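PDB 5EDL: putative HMP/thiamine permease protein YkoE from Bacillus subtilis, which probably serves as the membrane-embedded, substrate-binding S component of an energy-coupling factor transporter that could take up thiamine and related hydroxymethylpyrimidine compounds. Local coordinates for residues V19-F24 with V66-A71; A54-R59 with L161-S166; I127-L130 with G134-A137; N29-A32 with I38-E41. One frame throughout, in Å; residues are numbered along the deposited sequence.

Three of the four contacts touch the bound thiamine, and one does not. Interaction 1 joins helix 4-35 to helix 63-77 beside the pyrimidine; interaction 4 uses the same first helix with the loop that follows it, centred about 18 Å from interaction 1. Interaction 3 folds the end of helix 111-132 onto the next loop, centred about 15 Å from interaction 4, which it meets where Y135 OH probably bonds to Y40 OH and E41 OE2. Interaction 2, between helices 49-58 and 140-170, is centred about 30 Å from interaction 3 and 15 Å from interaction 1, which it touches. Along the chain, interaction 4 nests inside 1, 3 inside 2, and 1 and 2 interlock. Interactions 1, 3 and 4 gather round one pocket; interaction 2 packs helices away from it.

Interaction 1 (V19-F24 with V66-A71). With VIB (3-(4-amino-2-methyl-pyrimidin-5-ylmethyl)-5-(2-hydroxy-ethyl)-4-methyl-thiazol-3-ium), chain B.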
# COMPACT_ATOMS: atom_id res chain seq x y z
N VAL A 19 2.26 -12.72 0.12
CA VAL A 19 1.50 -13.83 -0.42
C VAL A 19 0.34 -13.33 -1.28
O VAL A 19 0.12 -13.83 -2.38
CB VAL A 19 0.97 -14.74 0.70
CG1 VAL A 19 0.06 -15.82 0.11
CG2 VAL A 19 2.12 -15.38 1.47
N VAL A 20 -0.37 -12.32 -0.79
CA VAL A 20 -1.46 -11.71 -1.57
C VAL A 20 -0.94 -11.09 -2.87
O VAL A 20 -1.52 -11.29 -3.94
CB VAL A 20 -2.20 -10.62 -0.77
CG1 VAL A 20 -3.32 -10.00 -1.62
CG2 VAL A 20 -2.73 -11.18 0.53
N TYR A 21 0.13 -10.31 -2.75
CA TYR A 21 0.79 -9.69 -3.90
C TYR A 21 1.11 -10.74 -4.99
O TYR A 21 0.89 -10.51 -6.17
CB TYR A 21 2.09 -9.00 -3.50
CG TYR A 21 1.94 -7.68 -2.76
CD1 TYR A 21 0.71 -7.25 -2.28
CD2 TYR A 21 3.04 -6.86 -2.56
CE1 TYR A 21 0.58 -6.04 -1.63
CE2 TYR A 21 2.93 -5.65 -1.92
CZ TYR A 21 1.70 -5.24 -1.45
OH TYR A 21 1.61 -4.05 -0.82
N LEU A 22 1.64 -11.87 -4.57
CA LEU A 22 2.07 -12.90 -5.52
C LEU A 22 0.87 -13.48 -6.29
O LEU A 22 0.95 -13.72 -7.50
CB LEU A 22 2.82 -14.02 -4.80
CG LEU A 22 3.35 -15.16 -5.68
CD1 LEU A 22 4.26 -14.63 -6.79
CD2 LEU A 22 4.08 -16.20 -4.83
N LEU A 23 -0.22 -13.71 -5.57
CA LEU A 23 -1.45 -14.21 -6.16
C LEU A 23 -1.97 -13.24 -7.22
O LEU A 23 -2.30 -13.63 -8.34
CB LEU A 23 -2.51 -14.43 -5.07
CG LEU A 23 -3.97 -14.55 -5.52
CD1 LEU A 23 -4.15 -15.69 -6.50
CD2 LEU A 23 -4.90 -14.74 -4.32
N PHE A 24 -2.01 -11.95 -6.87
CA PHE A 24 -2.48 -10.93 -7.80
C PHE A 24 -1.54 -10.73 -8.97
O PHE A 24 -1.97 -10.40 -10.07
CB PHE A 24 -2.71 -9.61 -7.08
CG PHE A 24 -4.06 -9.51 -6.44
CD1 PHE A 24 -5.13 -8.96 -7.13
CD2 PHE A 24 -4.28 -10.01 -5.17
CE1 PHE A 24 -6.38 -8.89 -6.56
CE2 PHE A 24 -5.53 -9.93 -4.59
CZ PHE A 24 -6.58 -9.38 -5.30
N VAL A 66 9.52 1.07 3.93
CA VAL A 66 10.15 -0.18 4.34
C VAL A 66 9.20 -1.37 4.27
O VAL A 66 9.58 -2.43 3.82
CB VAL A 66 10.73 -0.09 5.77
CG1 VAL A 66 11.36 -1.43 6.15
CG2 VAL A 66 11.77 1.02 5.85
N SER A 67 7.96 -1.19 4.70
CA SER A 67 7.00 -2.28 4.62
C SER A 67 6.84 -2.79 3.17
O SER A 67 6.77 -3.99 2.95
CB SER A 67 5.65 -1.83 5.18
OG SER A 67 5.09 -0.79 4.38
N GLU A 68 6.78 -1.89 2.20
CA GLU A 68 6.61 -2.27 0.80
C GLU A 68 7.86 -2.99 0.26
O GLU A 68 7.76 -3.93 -0.52
CB GLU A 68 6.29 -1.03 -0.05
CG GLU A 68 6.03 -1.26 -1.56
CD GLU A 68 4.68 -1.92 -1.88
OE1 GLU A 68 3.92 -2.27 -0.95
OE2 GLU A 68 4.38 -2.09 -3.08
N ILE A 69 9.04 -2.52 0.67
CA ILE A 69 10.28 -3.19 0.30
C ILE A 69 10.29 -4.64 0.80
O ILE A 69 10.58 -5.57 0.03
CB ILE A 69 11.52 -2.44 0.83
CG1 ILE A 69 11.69 -1.11 0.09
CG2 ILE A 69 12.80 -3.31 0.72
CD1 ILE A 69 12.70 -0.19 0.71
N ILE A 70 9.95 -4.83 2.07
CA ILE A 70 9.92 -6.18 2.63
C ILE A 70 8.89 -7.07 1.92
O ILE A 70 9.18 -8.22 1.59
CB ILE A 70 9.61 -6.15 4.14
CG1 ILE A 70 10.75 -5.45 4.90
CG2 ILE A 70 9.41 -7.56 4.66
CD1 ILE A 70 10.38 -5.06 6.34
N ALA A 71 7.69 -6.53 1.68
CA ALA A 71 6.67 -7.26 0.96
C ALA A 71 7.15 -7.67 -0.45
O ALA A 71 6.93 -8.79 -0.88
CB ALA A 71 5.37 -6.43 0.86
CM2 VIB B . 5.24 -5.47 -5.04
N4A VIB B . 3.36 -3.45 -9.08
CM4 VIB B . 1.45 -5.60 -12.96
O1 VIB B . 3.05 -2.42 -14.47
C7 VIB B . 4.08 -3.13 -15.13
C6 VIB B . 3.76 -4.61 -15.05
C2 VIB B . 5.02 -5.56 -11.42
S1 VIB B . 5.35 -5.05 -12.86
C5 VIB B . 3.99 -5.03 -13.61
C4 VIB B . 2.95 -5.45 -12.70
N3 VIB B . 3.61 -5.79 -11.32
C7A VIB B . 2.81 -6.29 -10.20
C4A VIB B . 3.72 -4.63 -8.33
N3A VIB B . 4.28 -4.52 -7.12
C2A VIB B . 4.60 -5.65 -6.42
N1A VIB B . 4.34 -6.89 -6.95
C6A VIB B . 3.76 -7.01 -8.18
C5A VIB B . 3.45 -5.86 -8.86
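Y21 and E68 cross obliquely, joined through the phenol hydroxyl. The tyrosine OH donates to E68 OE1 over 2.9 Å, and the carboxylate oxygen receives it on its syn lone pair, the side that faces OE2. OE1 lies in the plane of the phenol ring at its edge, whereas the carboxylate plane is turned 60° from that ring, so the two flat groups are neither stacked nor coplanar. Two torsions explain the meeting: Y21 CG is placed opposite the carbonyl carbon (chi1 -75°), sending the ring across toward helix 63-77, while E68 bends at chi2 (74°) and brings its carboxylate back to the phenol. A71 CB packs 3.8 Å from Y21 CE2 and approaches the ring obliquely. The thiamine methyl CM2 also comes obliquely, 3.6 Å from Y21 CD2, and lies 4.0 Å from E68 OE2. Each polar end has a further partner: V50 N bonds to the Y21 hydroxyl, and Q93 NE2 to E68 OE2. With two partners on the hydroxyl and both carboxylate oxygens engaged, the buried pair is restrained in rotation as well as position. Y21 and E68 belong to the thiamine pocket, and their contact forms the part of its wall against the methyl-bearing end of the pyrimidine, as expected of a substrate-binding S component.

Interaction 2 (A54-R59 with L161-S166); sequences AAYMIR and LGKAVS
Y56 reaches K163 and S166 because its CG stands trans to the backbone N (chi1 179°), which carries the ring from helix 49-58 onto helix 140-170. K163 runs extended through chi3, which lays CE 3.4 Å from Y56 OH; the bend at chi4 (-64°) then turns only NZ. The aliphatic chain thus crosses the phenol end obliquely, with CG 3.8 Å from Y56 CZ. S166 comes from another direction: its CB lies in the ring plane at the edge, 3.4 Å from Y56 CD2. M57 adds a looser van der Waals touch, its CG 4.0 Å from S166 OG. No hydrogen bond joins the two segments directly, and the polar ends are satisfied around them. D167, next in helix 140-170, takes Y56 OH on OD1 and forms a salt bridge with K163 NZ through OD2, so one carboxylate ties down both groups. S166 OG turns back to G162 O, at 2.8 Å, and that carbonyl also receives S166 N, the two donors arriving from opposite faces of its plane. R59, which leaves the helix with positive phi, returns its NE to Y56 O at 2.8 Å, while NH2 forms a salt bridge with E183 of helix 179-192. The segment axes approach to 9.6 Å at 43°, a gap spanned by the Y56 ring and the K163 chain. This is interhelical packing of a polytopic membrane bundle, and the serine bond to a carbonyl one turn earlier is a familiar feature of transmembrane helices.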
# COMPACT_ATOMS: atom_id res chain seq x y z
N ALA A 54 0.87 -0.19 6.97
CA ALA A 54 1.97 0.04 7.90
C ALA A 54 2.00 1.48 8.40
O ALA A 54 2.21 1.70 9.58
CB ALA A 54 3.31 -0.33 7.27
N ALA A 55 1.80 2.44 7.50
CA ALA A 55 1.86 3.85 7.88
C ALA A 55 0.69 4.22 8.80
O ALA A 55 0.87 4.84 9.84
CB ALA A 55 1.87 4.76 6.65
N TYR A 56 -0.51 3.83 8.38
CA TYR A 56 -1.72 4.14 9.14
C TYR A 56 -1.70 3.47 10.53
O TYR A 56 -2.13 4.07 11.51
CB TYR A 56 -2.95 3.72 8.32
CG TYR A 56 -4.31 3.95 8.94
CD1 TYR A 56 -4.81 5.23 9.14
CD2 TYR A 56 -5.11 2.88 9.27
CE1 TYR A 56 -6.07 5.43 9.71
CE2 TYR A 56 -6.36 3.06 9.82
CZ TYR A 56 -6.84 4.33 10.04
OH TYR A 56 -8.09 4.46 10.57
N MET A 57 -1.14 2.27 10.61
CA MET A 57 -1.06 1.56 11.89
C MET A 57 0.01 2.14 12.81
O MET A 57 -0.24 2.35 13.98
CB MET A 57 -0.75 0.07 11.70
CG MET A 57 -1.91 -0.78 11.18
SD MET A 57 -1.40 -2.52 11.15
CE MET A 57 -0.03 -2.45 12.32
N ILE A 58 1.20 2.39 12.26
CA ILE A 58 2.37 2.67 13.07
C ILE A 58 2.64 4.17 13.19
O ILE A 58 3.02 4.65 14.25
CB ILE A 58 3.61 1.95 12.50
CG1 ILE A 58 3.41 0.44 12.60
CG2 ILE A 58 4.87 2.41 13.23
CD1 ILE A 58 4.47 -0.38 11.88
N ARG A 59 2.42 4.88 12.09
CA ARG A 59 2.43 6.34 12.06
C ARG A 59 3.80 6.92 12.41
O ARG A 59 3.90 7.92 13.11
CB ARG A 59 1.34 6.89 13.00
CG ARG A 59 -0.05 6.38 12.61
CD ARG A 59 -1.22 7.08 13.32
NE ARG A 59 -2.47 6.59 12.75
CZ ARG A 59 -3.68 7.00 13.09
NH1 ARG A 59 -3.84 7.91 14.04
NH2 ARG A 59 -4.74 6.48 12.49
N LEU A 161 -9.13 0.64 1.05
CA LEU A 161 -9.11 -0.76 1.48
C LEU A 161 -8.05 -0.99 2.57
O LEU A 161 -8.25 -1.80 3.46
CB LEU A 161 -8.85 -1.68 0.29
CG LEU A 161 -8.87 -3.17 0.65
CD1 LEU A 161 -10.25 -3.56 1.21
CD2 LEU A 161 -8.48 -4.06 -0.54
N GLY A 162 -6.94 -0.26 2.47
CA GLY A 162 -5.89 -0.34 3.47
C GLY A 162 -6.37 0.17 4.82
O GLY A 162 -6.06 -0.41 5.85
N LYS A 163 -7.13 1.26 4.81
CA LYS A 163 -7.70 1.78 6.05
C LYS A 163 -8.71 0.78 6.64
O LYS A 163 -8.69 0.53 7.84
CB LYS A 163 -8.38 3.13 5.82
CG LYS A 163 -9.09 3.69 7.07
CD LYS A 163 -9.64 5.10 6.84
CE LYS A 163 -10.12 5.75 8.15
NZ LYS A 163 -11.26 5.03 8.75
N ALA A 164 -9.56 0.22 5.79
CA ALA A 164 -10.55 -0.76 6.22
C ALA A 164 -9.92 -2.01 6.85
O ALA A 164 -10.35 -2.47 7.90
CB ALA A 164 -11.43 -1.17 5.05
N VAL A 165 -8.90 -2.56 6.19
CA VAL A 165 -8.19 -3.70 6.75
C VAL A 165 -7.58 -3.36 8.12
O VAL A 165 -7.71 -4.11 9.08
CB VAL A 165 -7.08 -4.17 5.79
CG1 VAL A 165 -6.21 -5.23 6.47
CG2 VAL A 165 -7.70 -4.69 4.48
N SER A 166 -6.91 -2.21 8.18
CA SER A 166 -6.22 -1.76 9.40
C SER A 166 -7.20 -1.58 10.55
O SER A 166 -6.95 -2.05 11.66
CB SER A 166 -5.47 -0.45 9.14
OG SER A 166 -4.49 -0.62 8.12

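Interaction 3 (I127-L130 with G134-A137); sequences IYDL and GYAA. With VIB (3-(4-amino-2-methyl-pyrimidin-5-ylmethyl)-5-(2-hydroxy-ethyl)-4-methyl-thiazol-3-ium), chain B; MPG ([(Z)-octadec-9-enyl] (2R)-2,3-bis(oxidanyl)propanoate), chain D.
The thiamine pocket is lined at its hydroxyethyl end by D129 and Y135, which pack against each other where helix 111-132 gives way to the following loop. D129 CB sits over the centre of one face of the Y135 ring, 3.8 Å from the centroid and 13° off the ring normal, a CH-pi contact. D129 CG lies opposite the carbonyl carbon (chi1 -73°), which directs the carboxylate past the ring toward the ligand. There OD2 accepts a hydrogen bond from the thiamine hydroxyl O1 at 2.7 Å. L130 packs at the backbone end of the tyrosine: its CD2 touches Y135 CB at 3.7 Å, the two side chains crossing at about a right angle. The backbone connection is slighter, a weak bond of 3.4 Å from Y135 N to D129 O. Next to it a water bridges the segments, donating to L130 O at 2.7 Å and accepting from A136 N at 3.1 Å. On another side of the helix, I127 and Y128 touch the lipid MPG, I127 CG2 lying 3.5 Å from its C5. S133 OG bonds to D129 OD1, and R150 NH2 makes a salt bridge with OD2; Y135 OH is held by Y40 OH and E41 OE2. The arginine would favour a charged carboxylate, consistent with D129 being held by S133 and R150 as the acceptor for the thiamine hydroxyl.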
# COMPACT_ATOMS: atom_id res chain seq x y z
N ILE A 127 5.83 5.87 -13.67
CA ILE A 127 7.13 6.33 -14.13
C ILE A 127 8.05 5.14 -14.39
O ILE A 127 8.68 5.05 -15.46
CB ILE A 127 7.79 7.26 -13.11
CG1 ILE A 127 6.99 8.56 -13.00
CG2 ILE A 127 9.25 7.50 -13.49
CD1 ILE A 127 7.49 9.51 -11.91
N TYR A 128 8.12 4.22 -13.42
CA TYR A 128 8.91 3.01 -13.55
C TYR A 128 8.56 2.25 -14.84
O TYR A 128 9.45 1.84 -15.59
CB TYR A 128 8.70 2.09 -12.33
CG TYR A 128 9.31 0.71 -12.47
CD1 TYR A 128 8.59 -0.33 -13.05
CD2 TYR A 128 10.59 0.45 -12.02
CE1 TYR A 128 9.15 -1.60 -13.19
CE2 TYR A 128 11.15 -0.82 -12.15
CZ TYR A 128 10.42 -1.84 -12.73
OH TYR A 128 10.97 -3.10 -12.86
N ASP A 129 7.27 2.09 -15.10
CA ASP A 129 6.82 1.33 -16.26
C ASP A 129 7.20 1.97 -17.60
O ASP A 129 7.46 1.27 -18.58
CB ASP A 129 5.31 1.12 -16.20
CG ASP A 129 4.91 0.10 -15.14
OD1 ASP A 129 5.75 -0.76 -14.76
OD2 ASP A 129 3.75 0.16 -14.70
N LEU A 130 7.22 3.30 -17.64
CA LEU A 130 7.65 4.01 -18.84
C LEU A 130 9.14 3.75 -19.13
O LEU A 130 9.56 3.79 -20.27
CB LEU A 130 7.38 5.51 -18.70
CG LEU A 130 5.91 5.92 -18.81
CD1 LEU A 130 5.68 7.32 -18.26
CD2 LEU A 130 5.44 5.81 -20.29
N GLY A 134 7.83 -1.25 -21.05
CA GLY A 134 7.37 -1.07 -22.42
C GLY A 134 6.23 -0.09 -22.58
O GLY A 134 5.64 -0.01 -23.66
N TYR A 135 5.91 0.68 -21.54
CA TYR A 135 4.81 1.64 -21.61
C TYR A 135 5.11 2.78 -22.57
O TYR A 135 4.21 3.42 -23.08
CB TYR A 135 4.49 2.21 -20.22
CG TYR A 135 3.50 1.37 -19.45
CD1 TYR A 135 3.53 -0.02 -19.53
CD2 TYR A 135 2.54 1.97 -18.65
CE1 TYR A 135 2.62 -0.79 -18.83
CE2 TYR A 135 1.62 1.20 -17.93
CZ TYR A 135 1.67 -0.17 -18.03
OH TYR A 135 0.75 -0.93 -17.33
N ALA A 136 6.39 3.03 -22.82
CA ALA A 136 6.78 4.14 -23.67
C ALA A 136 6.37 3.90 -25.13
O ALA A 136 6.37 4.83 -25.94
CB ALA A 136 8.28 4.38 -23.57
N ALA A 137 6.00 2.66 -25.45
CA ALA A 137 5.55 2.30 -26.79
C ALA A 137 4.08 2.65 -27.06
O ALA A 137 3.63 2.59 -28.21
CB ALA A 137 5.77 0.80 -27.03
CM2 VIB B . 5.24 -5.47 -5.04
N4A VIB B . 3.36 -3.45 -9.08
CM4 VIB B . 1.45 -5.60 -12.96
O1 VIB B . 3.05 -2.42 -14.47
C7 VIB B . 4.08 -3.13 -15.13
C6 VIB B . 3.76 -4.61 -15.05
C2 VIB B . 5.02 -5.56 -11.42
S1 VIB B . 5.35 -5.05 -12.86
C5 VIB B . 3.99 -5.03 -13.61
C4 VIB B . 2.95 -5.45 -12.70
N3 VIB B . 3.61 -5.79 -11.32
C7A VIB B . 2.81 -6.29 -10.20
C4A VIB B . 3.72 -4.63 -8.33
N3A VIB B . 4.28 -4.52 -7.12
C2A VIB B . 4.60 -5.65 -6.42
N1A VIB B . 4.34 -6.89 -6.95
C6A VIB B . 3.76 -7.01 -8.18
C5A VIB B . 3.45 -5.86 -8.86
C2 MPG D . 13.56 4.17 -12.14
C3 MPG D . 12.19 4.81 -11.95
C4 MPG D . 12.32 5.99 -11.01
C5 MPG D . 10.96 6.52 -10.59
C6 MPG D . 11.18 7.53 -9.48
C7 MPG D . 9.91 8.32 -9.20
C8 MPG D . 9.24 7.84 -7.93
C9 MPG D . 9.56 8.74 -6.76
C10 MPG D . 8.63 9.59 -6.27
C11 MPG D . 7.24 9.65 -6.89
C12 MPG D . 6.74 11.08 -6.91
C13 MPG D . 5.24 11.10 -6.69
O1 MPG D . 14.28 1.93 -12.59
C1 MPG D . 13.44 2.97 -13.04
CXD MPG D . 15.44 -0.17 -13.44
O2 MPG D . 16.40 -0.26 -12.42
C21 MPG D . 16.05 -0.68 -14.73
O3 MPG D . 16.15 -2.09 -14.70
O4 MPG D . 15.22 1.85 -14.65
CX3 MPG D . 14.99 1.27 -13.61
O HOH W 1 9.10 1.78 -22.04

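Interaction 4 (N29-A32 with I38-E41). With VIB (3-(4-amino-2-methyl-pyrimidin-5-ylmethyl)-5-(2-hydroxy-ethyl)-4-methyl-thiazol-3-ium), chain B.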
# COMPACT_ATOMS: atom_id res chain seq x y z
N ASN A 29 -0.56 -11.24 -14.82
CA ASN A 29 0.11 -11.82 -15.98
C ASN A 29 -0.89 -12.45 -16.94
O ASN A 29 -0.80 -12.28 -18.16
CB ASN A 29 1.15 -12.86 -15.55
CG ASN A 29 2.39 -12.23 -14.94
OD1 ASN A 29 2.72 -11.08 -15.24
ND2 ASN A 29 3.09 -12.98 -14.10
N VAL A 30 -1.85 -13.20 -16.39
CA VAL A 30 -2.84 -13.85 -17.23
C VAL A 30 -3.69 -12.78 -17.93
O VAL A 30 -3.96 -12.88 -19.13
CB VAL A 30 -3.74 -14.81 -16.41
CG1 VAL A 30 -4.87 -15.32 -17.28
CG2 VAL A 30 -2.91 -15.98 -15.88
N LEU A 31 -4.07 -11.76 -17.17
CA LEU A 31 -4.86 -10.66 -17.70
C LEU A 31 -4.13 -9.90 -18.82
O LEU A 31 -4.69 -9.67 -19.88
CB LEU A 31 -5.26 -9.69 -16.57
CG LEU A 31 -6.42 -10.16 -15.69
CD1 LEU A 31 -6.61 -9.26 -14.47
CD2 LEU A 31 -7.72 -10.26 -16.50
N ALA A 32 -2.88 -9.51 -18.56
CA ALA A 32 -2.03 -8.85 -19.55
C ALA A 32 -1.91 -9.65 -20.85
O ALA A 32 -2.04 -9.11 -21.95
CB ALA A 32 -0.65 -8.59 -18.98
N ILE A 38 -3.81 -2.75 -19.87
CA ILE A 38 -4.93 -2.04 -19.25
C ILE A 38 -5.75 -2.99 -18.37
O ILE A 38 -6.35 -2.56 -17.39
CB ILE A 38 -5.84 -1.38 -20.31
CG1 ILE A 38 -6.88 -0.47 -19.63
CG2 ILE A 38 -6.53 -2.43 -21.20
CD1 ILE A 38 -7.65 0.38 -20.62
N ALA A 39 -5.75 -4.27 -18.71
CA ALA A 39 -6.57 -5.25 -17.97
C ALA A 39 -6.17 -5.42 -16.50
O ALA A 39 -7.01 -5.77 -15.68
CB ALA A 39 -6.53 -6.60 -18.68
N TYR A 40 -4.90 -5.19 -16.14
CA TYR A 40 -4.56 -5.29 -14.71
C TYR A 40 -4.58 -3.94 -13.99
O TYR A 40 -4.36 -3.88 -12.78
CB TYR A 40 -3.19 -5.96 -14.50
CG TYR A 40 -2.02 -5.30 -15.20
CD1 TYR A 40 -1.66 -3.98 -14.94
CD2 TYR A 40 -1.23 -6.03 -16.07
CE1 TYR A 40 -0.57 -3.39 -15.56
CE2 TYR A 40 -0.14 -5.46 -16.70
CZ TYR A 40 0.18 -4.14 -16.45
OH TYR A 40 1.26 -3.60 -17.09
N GLU A 41 -4.86 -2.86 -14.71
CA GLU A 41 -4.84 -1.55 -14.06
C GLU A 41 -5.88 -1.42 -12.93
O GLU A 41 -5.58 -0.84 -11.89
CB GLU A 41 -5.01 -0.44 -15.10
CG GLU A 41 -3.82 -0.32 -16.06
CD GLU A 41 -2.53 0.18 -15.39
OE1 GLU A 41 -2.54 0.45 -14.17
OE2 GLU A 41 -1.50 0.31 -16.09
CM2 VIB B . 5.24 -5.47 -5.04
N4A VIB B . 3.36 -3.45 -9.08
CM4 VIB B . 1.45 -5.60 -12.96
O1 VIB B . 3.05 -2.42 -14.47
C7 VIB B . 4.08 -3.13 -15.13
C6 VIB B . 3.76 -4.61 -15.05
C2 VIB B . 5.02 -5.56 -11.42
S1 VIB B . 5.35 -5.05 -12.86
C5 VIB B . 3.99 -5.03 -13.61
C4 VIB B . 2.95 -5.45 -12.70
N3 VIB B . 3.61 -5.79 -11.32
C7A VIB B . 2.81 -6.29 -10.20
C4A VIB B . 3.72 -4.63 -8.33
N3A VIB B . 4.28 -4.52 -7.12
C2A VIB B . 4.60 -5.65 -6.42
N1A VIB B . 4.34 -6.89 -6.95
C6A VIB B . 3.76 -7.01 -8.18
C5A VIB B . 3.45 -5.86 -8.86
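A32 and Y40 make the contact closest to the substrate: A32 CB lies at the edge of the tyrosine ring, near its plane, 3.9 Å from Y40 CE2. One face of the same ring carries the thiazolium methyl of thiamine, whose CM4 stands 3.8 Å above the plane, over the ring centre. Helix 4-35 thus meets the ring at its edge, while one face meets the ligand methyl. Its first torsion (chi1 57°) sets CG between the backbone N and the carbonyl carbon, a crowded position that folds the ring toward thiamine. Further out, L31 packs on A39, CB to CB at 4.0 Å, and L31 CD1 rests 3.7 Å from A39 O. A39 CB in turn lies 3.8 Å from L31 O, so the residue preceding Y40 is seated against the helix. E41 N bonds to I38 O at 3.1 Å and closes the turn. Beyond it, Y135 holds the Y40 hydroxyl, and E41 forms a salt bridge with R150 through OE1. No hydrogen bond crosses the two segments; carbon-carbon and carbon-carbonyl contacts join them. The methyl on C4, the carbon bonded to the cationic N3, is probably polarised, which would suit its place over the electron-rich face of Y40.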